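Local coordinates for protein DnaJ homolog subfamily C member 27-A (Xenopus laevis, PDB 6JMG) that binds GTP with magnesium through a Rab-family small GTPase domain, carries a DnaJ domain, and is possibly involved in regulating the MEK/ERK pathway, at residues S30-R35 / A130-K135; F70-H75 / D108-E113; F161-S164 / G170-E173. All coordinates share one frame; numbering follows the deposited sequence.

In the fold
All three contacts lie in the Ras-like GTPase domain, reach the same sheet and touch the one GTP. Contact 1 grips the alpha- and beta-phosphates, the magnesium and one face of the guanine; contact 2 reaches the gamma-phosphate; contact 3 also borders the base, near O6. The centres of contacts 1 and 3 are only about 7 Å apart, because strands 128-134 and 159-163 are neighbours in the sheet. Contact 2 is centred about 14 Å from contact 1, and a hydrogen bond between Ser-30 OG and Asp-71 OD2 (2.6 Å) joins them. Contacts 2 and 3 do not touch, their nearest atoms about 13 Å apart, and meet opposite ends of the same nucleotide, gamma-phosphate and base.

Contact 1: residues S30-R35 / A130-K135. With MG (magnesium ion), chain D; GTP (guanosine-5'-triphosphate), chain C.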
loop_
_atom_site.group_PDB
_atom_site.type_symbol
_atom_site.label_atom_id
_atom_site.label_comp_id
_atom_site.label_asym_id
_atom_site.label_seq_id
_atom_site.Cartn_x
_atom_site.Cartn_y
_atom_site.Cartn_z
ATOM N N SER A 30 10.932 -16.127 4.366
ATOM C CA SER A 30 11.610 -16.454 5.613
ATOM C C SER A 30 13.104 -16.162 5.532
ATOM O O SER A 30 13.681 -15.627 6.492
ATOM C CB SER A 30 11.323 -17.892 5.992
ATOM O OG SER A 30 9.940 -18.092 5.956
ATOM N N CYS A 31 13.746 -16.472 4.384
ATOM C CA CYS A 31 15.201 -16.361 4.357
ATOM C C CYS A 31 15.665 -14.923 4.202
ATOM O O CYS A 31 16.714 -14.568 4.746
ATOM C CB CYS A 31 15.839 -17.173 3.210
ATOM S SG CYS A 31 15.672 -18.958 3.169
ATOM N N ILE A 32 14.870 -14.054 3.574
ATOM C CA ILE A 32 15.176 -12.628 3.636
ATOM C C ILE A 32 15.169 -12.150 5.083
ATOM O O ILE A 32 16.099 -11.466 5.532
ATOM C CB ILE A 32 14.190 -11.823 2.775
ATOM C CG1 ILE A 32 14.485 -12.028 1.283
ATOM C CG2 ILE A 32 14.301 -10.359 3.115
ATOM C CD1 ILE A 32 13.415 -11.444 0.398
ATOM N N ILE A 33 14.155 -12.550 5.856
ATOM C CA ILE A 33 14.056 -12.063 7.226
ATOM C C ILE A 33 15.188 -12.628 8.074
ATOM O O ILE A 33 15.906 -11.892 8.763
ATOM C CB ILE A 33 12.682 -12.424 7.811
ATOM C CG1 ILE A 33 11.581 -11.624 7.102
ATOM C CG2 ILE A 33 12.668 -12.203 9.327
ATOM C CD1 ILE A 33 10.203 -12.249 7.221
ATOM N N LYS A 34 15.451 -13.924 7.944
ATOM C CA LYS A 34 16.467 -14.505 8.806
ATOM C C LYS A 34 17.877 -14.104 8.387
ATOM O O LYS A 34 18.759 -14.051 9.249
ATOM C CB LYS A 34 16.337 -16.032 8.783
ATOM C CG LYS A 34 15.154 -16.552 9.544
ATOM C CD LYS A 34 15.042 -18.058 9.447
ATOM C CE LYS A 34 14.178 -18.589 10.585
ATOM N NZ LYS A 34 13.372 -19.768 10.172
ATOM N N ARG A 35 18.081 -13.721 7.111
ATOM C CA ARG A 35 19.381 -13.220 6.681
ATOM C C ARG A 35 19.728 -11.911 7.383
ATOM O O ARG A 35 20.827 -11.765 7.935
ATOM C CB ARG A 35 19.399 -13.043 5.161
ATOM C CG ARG A 35 20.701 -12.461 4.564
ATOM C CD ARG A 35 21.895 -13.375 4.785
ATOM N NE ARG A 35 23.146 -12.742 4.379
ATOM C CZ ARG A 35 23.992 -13.245 3.483
ATOM N NH1 ARG A 35 23.725 -14.408 2.888
ATOM N NH2 ARG A 35 25.112 -12.581 3.186
ATOM N N ALA A 130 8.012 -2.895 0.826
ATOM C CA ALA A 130 9.271 -3.164 0.152
ATOM C C ALA A 130 9.038 -4.375 -0.737
ATOM O O ALA A 130 8.763 -5.477 -0.245
ATOM C CB ALA A 130 10.400 -3.390 1.152
ATOM N N VAL A 131 9.090 -4.150 -2.041
ATOM C CA VAL A 131 9.039 -5.232 -3.017
ATOM C C VAL A 131 10.445 -5.785 -3.185
ATOM O O VAL A 131 11.387 -5.048 -3.499
ATOM C CB VAL A 131 8.464 -4.760 -4.360
ATOM C CG1 VAL A 131 8.400 -5.918 -5.323
ATOM C CG2 VAL A 131 7.081 -4.164 -4.168
ATOM N N CYS A 132 10.595 -7.077 -2.968
ATOM C CA CYS A 132 11.891 -7.729 -3.116
ATOM C C CYS A 132 11.844 -8.685 -4.299
ATOM O O CYS A 132 11.117 -9.690 -4.280
ATOM C CB CYS A 132 12.293 -8.457 -1.829
ATOM S SG CYS A 132 12.380 -7.350 -0.403
ATOM N N ALA A 133 12.598 -8.334 -5.333
ATOM C CA ALA A 133 12.839 -9.198 -6.479
ATOM C C ALA A 133 14.013 -10.069 -6.068
ATOM O O ALA A 133 15.171 -9.652 -6.162
ATOM C CB ALA A 133 13.133 -8.371 -7.728
ATOM N N ASN A 134 13.715 -11.269 -5.591
ATOM C CA ASN A 134 14.676 -12.061 -4.852
ATOM C C ASN A 134 15.330 -13.117 -5.728
ATOM O O ASN A 134 14.830 -13.457 -6.803
ATOM C CB ASN A 134 14.009 -12.733 -3.657
ATOM C CG ASN A 134 15.009 -13.186 -2.628
ATOM O OD1 ASN A 134 16.002 -12.493 -2.360
ATOM N ND2 ASN A 134 14.769 -14.361 -2.048
ATOM N N LYS A 135 16.468 -13.628 -5.233
ATOM C CA LYS A 135 17.237 -14.715 -5.852
ATOM C C LYS A 135 17.956 -14.268 -7.126
ATOM O O LYS A 135 18.149 -15.068 -8.045
ATOM C CB LYS A 135 16.370 -15.943 -6.158
ATOM C CG LYS A 135 15.528 -16.440 -5.009
ATOM C CD LYS A 135 15.064 -17.848 -5.263
ATOM C CE LYS A 135 14.310 -18.388 -4.082
ATOM N NZ LYS A 135 13.506 -19.572 -4.444
HETATM MG MG MG D . 8.568 -18.939 4.817
HETATM P PG GTP C . 7.106 -20.326 2.330
HETATM O O1G GTP C . 7.323 -20.021 3.797
HETATM O O2G GTP C . 6.044 -19.444 1.723
HETATM O O3G GTP C . 6.695 -21.780 2.178
HETATM O O3B GTP C . 8.418 -20.025 1.431
HETATM P PB GTP C . 9.407 -18.782 1.691
HETATM O O1B GTP C . 8.978 -17.570 0.908
HETATM O O2B GTP C . 9.567 -18.395 3.143
HETATM O O3A GTP C . 10.785 -19.295 1.037
HETATM P PA GTP C . 12.088 -19.626 1.913
HETATM O O1A GTP C . 12.637 -18.411 2.620
HETATM O O2A GTP C . 11.824 -20.720 2.904
HETATM O "O5'" GTP C . 13.039 -20.146 0.743
HETATM C "C5'" GTP C . 12.595 -21.174 -0.110
HETATM C "C4'" GTP C . 13.831 -21.865 -0.674
HETATM O "O4'" GTP C . 14.499 -20.947 -1.495
HETATM C "C3'" GTP C . 14.840 -22.288 0.364
HETATM O "O3'" GTP C . 15.379 -23.466 -0.149
HETATM C "C2'" GTP C . 15.935 -21.248 0.340
HETATM O "O2'" GTP C . 17.235 -21.756 0.539
HETATM C "C1'" GTP C . 15.850 -20.774 -1.078
HETATM N N9 GTP C . 16.209 -19.360 -1.195
HETATM C C8 GTP C . 15.663 -18.306 -0.506
HETATM N N7 GTP C . 16.248 -17.162 -0.952
HETATM C C5 GTP C . 17.152 -17.480 -1.907
HETATM C C6 GTP C . 18.007 -16.709 -2.678
HETATM O O6 GTP C . 18.050 -15.489 -2.546
HETATM N N1 GTP C . 18.810 -17.321 -3.618
HETATM C C2 GTP C . 18.779 -18.684 -3.785
HETATM N N2 GTP C . 19.578 -19.238 -4.686
HETATM N N3 GTP C . 17.926 -19.455 -3.013
HETATM C C4 GTP C . 17.131 -18.860 -2.085
HETATM O O HOH W 1 7.336 -17.220 4.868
HETATM O O HOH W 2 9.923 -20.606 4.875
#
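The CD1 methyl of Ile-32 reaches from helix 29-38 to strand 128-134, where it lies 3.8 Å from CG of Asn-134 and against CB of Cys-132. No hydrogen bond crosses here; the polar work is done by both segments gripping one nucleotide. Ser-30 OG binds the magnesium ion at 2.0 Å, where a short hydroxyl side chain suits the place beside the phosphates, while Ser-30 N gives O2B of GTP a nearly straight bond (2.9 Å, 170°). Cys-31 N donates to O1A of GTP at 2.8 Å, a more bent bond. At the base, the extended Lys-135 chain lies flat over one guanine face, its CG 3.4 Å from C6 of GTP, and its NZ makes a weak bond to O4' of GTP. Asn-134 turns its CG anti to the backbone N (chi1 -162°), which brings ND2 to 3.4 Å from N7 of GTP. Second-shell bonds fix that amide: OD1 pairs with Thr-163 OG1 and ND2 with the carbonyl of Val-27. Glu-26 O likewise takes a hydrogen bond from Lys-135 NZ. Thr-48 completes the protein ligands of the magnesium. Here the P-loop serine and the guanine-recognising NKxD motif of a small GTPase meet.

Contact 2: residues F70-H75 / D108-E113. With GTP (guanosine-5'-triphosphate), chain C.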
loop_
_atom_site.group_PDB
_atom_site.type_symbol
_atom_site.label_atom_id
_atom_site.label_comp_id
_atom_site.label_asym_id
_atom_site.label_seq_id
_atom_site.Cartn_x
_atom_site.Cartn_y
_atom_site.Cartn_z
ATOM N N PHE A 70 5.414 -10.957 11.440
ATOM C CA PHE A 70 4.501 -12.057 11.140
ATOM C C PHE A 70 4.900 -12.534 9.754
ATOM O O PHE A 70 4.392 -12.050 8.739
ATOM C CB PHE A 70 3.025 -11.614 11.189
ATOM C CG PHE A 70 2.592 -11.143 12.542
ATOM C CD1 PHE A 70 3.070 -9.941 13.062
ATOM C CD2 PHE A 70 1.717 -11.899 13.308
ATOM C CE1 PHE A 70 2.679 -9.502 14.324
ATOM C CE2 PHE A 70 1.318 -11.469 14.551
ATOM C CZ PHE A 70 1.803 -10.269 15.065
ATOM N N ASP A 71 5.806 -13.499 9.725
ATOM C CA ASP A 71 6.284 -14.081 8.482
ATOM C C ASP A 71 5.214 -15.047 8.004
ATOM O O ASP A 71 4.946 -16.045 8.682
ATOM C CB ASP A 71 7.626 -14.763 8.735
ATOM C CG ASP A 71 8.128 -15.556 7.544
ATOM O OD1 ASP A 71 7.695 -15.303 6.407
ATOM O OD2 ASP A 71 8.965 -16.450 7.756
ATOM N N MET A 72 4.565 -14.735 6.871
ATOM C CA MET A 72 3.401 -15.509 6.448
ATOM C C MET A 72 3.806 -16.628 5.502
ATOM O O MET A 72 4.773 -16.516 4.746
ATOM C CB MET A 72 2.340 -14.638 5.744
ATOM C CG MET A 72 1.878 -13.350 6.480
ATOM S SD MET A 72 0.359 -12.563 5.818
ATOM C CE MET A 72 0.700 -12.414 4.133
ATOM N N ALA A 73 3.009 -17.691 5.516
ATOM C CA ALA A 73 3.195 -18.812 4.611
ATOM C C ALA A 73 2.552 -18.482 3.275
ATOM O O ALA A 73 1.448 -17.932 3.223
ATOM C CB ALA A 73 2.575 -20.066 5.216
ATOM N N GLY A 74 3.245 -18.797 2.187
ATOM C CA GLY A 74 2.786 -18.353 0.879
ATOM C C GLY A 74 1.847 -19.307 0.164
ATOM O O GLY A 74 1.156 -18.927 -0.781
ATOM N N HIS A 75 1.851 -20.557 0.572
ATOM C CA HIS A 75 0.973 -21.538 -0.034
ATOM C C HIS A 75 -0.493 -21.134 0.158
ATOM O O HIS A 75 -0.873 -20.664 1.236
ATOM C CB HIS A 75 1.245 -22.911 0.586
ATOM C CG HIS A 75 0.608 -24.036 -0.155
ATOM N ND1 HIS A 75 -0.752 -24.250 -0.146
ATOM C CD2 HIS A 75 1.135 -24.993 -0.951
ATOM C CE1 HIS A 75 -1.037 -25.300 -0.890
ATOM N NE2 HIS A 75 0.091 -25.771 -1.389
ATOM N N ASP A 108 -0.410 -9.029 -7.860
ATOM C CA ASP A 108 -1.684 -8.314 -7.845
ATOM C C ASP A 108 -2.694 -9.040 -6.968
ATOM O O ASP A 108 -3.440 -8.403 -6.208
ATOM C CB ASP A 108 -2.216 -8.125 -9.268
ATOM C CG ASP A 108 -1.519 -6.978 -10.023
ATOM O OD1 ASP A 108 -1.498 -5.842 -9.502
ATOM O OD2 ASP A 108 -1.005 -7.209 -11.146
ATOM N N GLY A 109 -2.701 -10.378 -7.029
ATOM C CA GLY A 109 -3.585 -11.156 -6.170
ATOM C C GLY A 109 -3.260 -10.999 -4.690
ATOM O O GLY A 109 -4.162 -10.961 -3.848
ATOM N N TRP A 110 -1.966 -10.900 -4.352
ATOM C CA TRP A 110 -1.591 -10.671 -2.957
ATOM C C TRP A 110 -2.124 -9.336 -2.467
ATOM O O TRP A 110 -2.660 -9.246 -1.357
ATOM C CB TRP A 110 -0.066 -10.754 -2.778
ATOM C CG TRP A 110 0.404 -12.177 -2.678
ATOM C CD1 TRP A 110 0.913 -12.949 -3.691
ATOM C CD2 TRP A 110 0.353 -13.022 -1.522
ATOM N NE1 TRP A 110 1.201 -14.215 -3.229
ATOM C CE2 TRP A 110 0.863 -14.287 -1.903
ATOM C CE3 TRP A 110 -0.068 -12.834 -0.202
ATOM C CZ2 TRP A 110 0.963 -15.350 -1.010
ATOM C CZ3 TRP A 110 0.045 -13.888 0.689
ATOM C CH2 TRP A 110 0.560 -15.127 0.284
ATOM N N LEU A 111 -1.991 -8.285 -3.275
ATOM C CA LEU A 111 -2.545 -6.994 -2.881
ATOM C C LEU A 111 -4.055 -7.088 -2.702
ATOM O O LEU A 111 -4.612 -6.549 -1.738
ATOM C CB LEU A 111 -2.197 -5.935 -3.923
ATOM C CG LEU A 111 -0.727 -5.537 -3.993
ATOM C CD1 LEU A 111 -0.525 -4.354 -4.904
ATOM C CD2 LEU A 111 -0.221 -5.215 -2.610
ATOM N N ALA A 112 -4.727 -7.803 -3.607
ATOM C CA ALA A 112 -6.171 -7.963 -3.495
ATOM C C ALA A 112 -6.544 -8.678 -2.206
ATOM O O ALA A 112 -7.503 -8.298 -1.522
ATOM C CB ALA A 112 -6.705 -8.733 -4.703
ATOM N N GLU A 113 -5.794 -9.719 -1.856
ATOM C CA GLU A 113 -6.126 -10.490 -0.669
ATOM C C GLU A 113 -5.941 -9.658 0.589
ATOM O O GLU A 113 -6.801 -9.658 1.474
ATOM C CB GLU A 113 -5.272 -11.748 -0.626
ATOM C CG GLU A 113 -5.297 -12.430 0.689
ATOM C CD GLU A 113 -4.618 -13.750 0.625
ATOM O OE1 GLU A 113 -4.025 -14.147 1.649
ATOM O OE2 GLU A 113 -4.665 -14.374 -0.458
HETATM P PG GTP C . 7.106 -20.326 2.330
HETATM O O1G GTP C . 7.323 -20.021 3.797
HETATM O O2G GTP C . 6.044 -19.444 1.723
HETATM O O3G GTP C . 6.695 -21.780 2.178
HETATM O O3B GTP C . 8.418 -20.025 1.431
HETATM P PB GTP C . 9.407 -18.782 1.691
HETATM O O1B GTP C . 8.978 -17.570 0.908
HETATM O O2B GTP C . 9.567 -18.395 3.143
HETATM O O3A GTP C . 10.785 -19.295 1.037
HETATM P PA GTP C . 12.088 -19.626 1.913
HETATM O O1A GTP C . 12.637 -18.411 2.620
HETATM O O2A GTP C . 11.824 -20.720 2.904
HETATM O "O5'" GTP C . 13.039 -20.146 0.743
HETATM C "C5'" GTP C . 12.595 -21.174 -0.110
HETATM C "C4'" GTP C . 13.831 -21.865 -0.674
HETATM O "O4'" GTP C . 14.499 -20.947 -1.495
HETATM C "C3'" GTP C . 14.840 -22.288 0.364
HETATM O "O3'" GTP C . 15.379 -23.466 -0.149
HETATM C "C2'" GTP C . 15.935 -21.248 0.340
HETATM O "O2'" GTP C . 17.235 -21.756 0.539
HETATM C "C1'" GTP C . 15.850 -20.774 -1.078
HETATM N N9 GTP C . 16.209 -19.360 -1.195
HETATM C C8 GTP C . 15.663 -18.306 -0.506
HETATM N N7 GTP C . 16.248 -17.162 -0.952
HETATM C C5 GTP C . 17.152 -17.480 -1.907
HETATM C C6 GTP C . 18.007 -16.709 -2.678
HETATM O O6 GTP C . 18.050 -15.489 -2.546
HETATM N N1 GTP C . 18.810 -17.321 -3.618
HETATM C C2 GTP C . 18.779 -18.684 -3.785
HETATM N N2 GTP C . 19.578 -19.238 -4.686
HETATM N N3 GTP C . 17.926 -19.455 -3.013
HETATM C C4 GTP C . 17.131 -18.860 -2.085
#
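The indole of Trp-110 extends the far rim of its six-membered ring from helix 107-117 toward Met-72 and Gly-74, in the DxxG motif (Asp-71 to Gly-74), which runs from the end of strand 63-72 into switch II. The side chain leaves its backbone with CG anti to the carbonyl carbon (chi1 -81°), which carries the ring across to the other segment. CZ2 meets Gly-74 O at 3.6 Å, edge-on and near the ring plane, with the Ala-73 carbonyl more distant at the same rim. Such a meeting suits both partners, since the C-H rim of an aromatic ring is slightly positive. Met-72 and Trp-110 run antiparallel, one past the other; the methionine chain bends at its last torsion, and CE comes to rest 3.8 Å from CZ3. A long, flexible thioether suits a strand residue that reaches the indole while packing beside Met-22 and Ile-51. The polar corner of the indole looks elsewhere: NE1 gives a hydrogen bond to Asn-24 OD1 of the P-loop, which fixes the rotation of the ring. With an alanine here, Met-72 CE is likely to lose its indole partner, Asn-24 OD1 its N-H donor, and a gap to open beside Gly-74. Helix 79-82 secures the same region, Arg-82 bonding Ala-73 O and forming a salt bridge with Glu-113. Glycine suits the end of the motif, since a side chain there would come close to O2G of GTP. Instead, Gly-74 N donates to that same gamma-phosphate oxygen, O2G, at 2.9 Å and an angle of 144°.

Contact 3: residues F161-S164 / G170-E173; sequences FETS and GINE. With GTP (guanosine-5'-triphosphate), chain C.
Ile-171, in the first turn of helix 171-187, packs its side chain against Thr-163 and Ser-164. From CB the longer branch leaves with CG1 anti to the carbonyl carbon, and CG1 passes 3.4 Å from Ser-164 O. A further turn at chi2 (-70°) ends the chain at CD1, which rests 3.9 Å from CB of Thr-163 and keeps close to the Ser-164 carbonyl. A beta-branched, wholly apolar chain suits this buried corner, where it lies against the Ser-164 backbone without asking for a bond.

Thr-163 divides its two branches. Its methyl CG2 touches Gly-170 O at 3.6 Å, while its hydroxyl points away from the helix segment, toward Asn-134. Gly-170, the N-cap residue, comes so near the strand that its CA makes a C-H...O contact with Glu-162 O (3.4 Å, 168° at the hydrogen). Its phi is positive (76°), and a CB would run straight into that carbonyl, so glycine fits both the turn and the tight approach. Farther along, Glu-173 O meets the Phe-161 ring obliquely, 3.8 Å from CZ, with CE1 near the glutamate CB.

Ser-164 belongs to the GTP pocket, and its CA lies 3.5 Å from guanine O6. Its OG bonds Asp-137 and the backbone N of Ser-167, which ties the start of this loop to a residue that itself hydrogen-bonds GTP. Residues 162-164 open the ETSA sequence, the base-binding G5 motif of small GTPases. Strand 159-163 is an outermost strand of the sheet beside strand 128-134; helix 171-187 packs on it through Phe-161 and Met-174, while helix 29-38 packs Ile-32 on Thr-163, and Arg-35 and Tyr-36 on Ile-171.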
loop_
_atom_site.group_PDB
_atom_site.type_symbol
_atom_site.label_atom_id
_atom_site.label_comp_id
_atom_site.label_asym_id
_atom_site.label_seq_id
_atom_site.Cartn_x
_atom_site.Cartn_y
_atom_site.Cartn_z
ATOM N N PHE A 161 13.572 -3.411 -4.587
ATOM C CA PHE A 161 14.954 -3.805 -4.367
ATOM C C PHE A 161 15.186 -5.161 -4.983
ATOM O O PHE A 161 14.328 -6.050 -4.916
ATOM C CB PHE A 161 15.338 -3.890 -2.892
ATOM C CG PHE A 161 15.484 -2.570 -2.230
ATOM C CD1 PHE A 161 16.715 -1.932 -2.220
ATOM C CD2 PHE A 161 14.389 -1.970 -1.599
ATOM C CE1 PHE A 161 16.868 -0.710 -1.592
ATOM C CE2 PHE A 161 14.528 -0.753 -0.975
ATOM C CZ PHE A 161 15.772 -0.117 -0.971
ATOM N N GLU A 162 16.361 -5.292 -5.578
ATOM C CA GLU A 162 16.883 -6.568 -6.003
ATOM C C GLU A 162 17.671 -7.138 -4.836
ATOM O O GLU A 162 18.460 -6.426 -4.200
ATOM C CB GLU A 162 17.755 -6.375 -7.238
ATOM C CG GLU A 162 16.960 -5.774 -8.382
ATOM C CD GLU A 162 17.312 -6.378 -9.697
ATOM O OE1 GLU A 162 16.364 -6.715 -10.444
ATOM O OE2 GLU A 162 18.531 -6.502 -9.975
ATOM N N THR A 163 17.393 -8.392 -4.502
ATOM C CA THR A 163 17.940 -8.976 -3.290
ATOM C C THR A 163 18.328 -10.415 -3.548
ATOM O O THR A 163 17.812 -11.078 -4.457
ATOM C CB THR A 163 16.964 -8.965 -2.092
ATOM O OG1 THR A 163 15.759 -9.658 -2.442
ATOM C CG2 THR A 163 16.650 -7.561 -1.645
ATOM N N SER A 164 19.219 -10.892 -2.684
ATOM C CA SER A 164 19.531 -12.304 -2.570
ATOM C C SER A 164 19.751 -12.595 -1.102
ATOM O O SER A 164 20.672 -12.049 -0.485
ATOM C CB SER A 164 20.772 -12.699 -3.387
ATOM O OG SER A 164 21.225 -14.004 -3.043
ATOM N N GLY A 170 21.680 -6.538 -1.583
ATOM C CA GLY A 170 20.436 -5.797 -1.465
ATOM C C GLY A 170 19.717 -5.923 -0.131
ATOM O O GLY A 170 18.765 -5.166 0.117
ATOM N N ILE A 171 20.133 -6.852 0.732
ATOM C CA ILE A 171 19.346 -7.154 1.920
ATOM C C ILE A 171 19.411 -5.996 2.908
ATOM O O ILE A 171 18.380 -5.480 3.365
ATOM C CB ILE A 171 19.833 -8.475 2.552
ATOM C CG1 ILE A 171 19.534 -9.663 1.627
ATOM C CG2 ILE A 171 19.191 -8.715 3.911
ATOM C CD1 ILE A 171 18.068 -10.005 1.501
ATOM N N ASN A 172 20.623 -5.561 3.235
ATOM C CA ASN A 172 20.804 -4.479 4.195
ATOM C C ASN A 172 20.254 -3.165 3.667
ATOM O O ASN A 172 19.719 -2.358 4.443
ATOM C CB ASN A 172 22.283 -4.361 4.560
ATOM C CG ASN A 172 22.790 -5.604 5.262
ATOM O OD1 ASN A 172 22.925 -6.664 4.650
ATOM N ND2 ASN A 172 23.030 -5.494 6.557
ATOM N N GLU A 173 20.372 -2.938 2.357
ATOM C CA GLU A 173 19.887 -1.693 1.784
ATOM C C GLU A 173 18.369 -1.656 1.807
ATOM O O GLU A 173 17.777 -0.638 2.186
ATOM C CB GLU A 173 20.424 -1.536 0.359
ATOM C CG GLU A 173 21.957 -1.482 0.265
ATOM C CD GLU A 173 22.667 -2.841 0.373
ATOM O OE1 GLU A 173 22.005 -3.884 0.521
ATOM O OE2 GLU A 173 23.912 -2.863 0.329
HETATM P PG GTP C . 7.106 -20.326 2.330
HETATM O O1G GTP C . 7.323 -20.021 3.797
HETATM O O2G GTP C . 6.044 -19.444 1.723
HETATM O O3G GTP C . 6.695 -21.780 2.178
HETATM O O3B GTP C . 8.418 -20.025 1.431
HETATM P PB GTP C . 9.407 -18.782 1.691
HETATM O O1B GTP C . 8.978 -17.570 0.908
HETATM O O2B GTP C . 9.567 -18.395 3.143
HETATM O O3A GTP C . 10.785 -19.295 1.037
HETATM P PA GTP C . 12.088 -19.626 1.913
HETATM O O1A GTP C . 12.637 -18.411 2.620
HETATM O O2A GTP C . 11.824 -20.720 2.904
HETATM O "O5'" GTP C . 13.039 -20.146 0.743
HETATM C "C5'" GTP C . 12.595 -21.174 -0.110
HETATM C "C4'" GTP C . 13.831 -21.865 -0.674
HETATM O "O4'" GTP C . 14.499 -20.947 -1.495
HETATM C "C3'" GTP C . 14.840 -22.288 0.364
HETATM O "O3'" GTP C . 15.379 -23.466 -0.149
HETATM C "C2'" GTP C . 15.935 -21.248 0.340
HETATM O "O2'" GTP C . 17.235 -21.756 0.539
HETATM C "C1'" GTP C . 15.850 -20.774 -1.078
HETATM N N9 GTP C . 16.209 -19.360 -1.195
HETATM C C8 GTP C . 15.663 -18.306 -0.506
HETATM N N7 GTP C . 16.248 -17.162 -0.952
HETATM C C5 GTP C . 17.152 -17.480 -1.907
HETATM C C6 GTP C . 18.007 -16.709 -2.678
HETATM O O6 GTP C . 18.050 -15.489 -2.546
HETATM N N1 GTP C . 18.810 -17.321 -3.618
HETATM C C2 GTP C . 18.779 -18.684 -3.785
HETATM N N2 GTP C . 19.578 -19.238 -4.686
HETATM N N3 GTP C . 17.926 -19.455 -3.013
HETATM C C4 GTP C . 17.131 -18.860 -2.085
#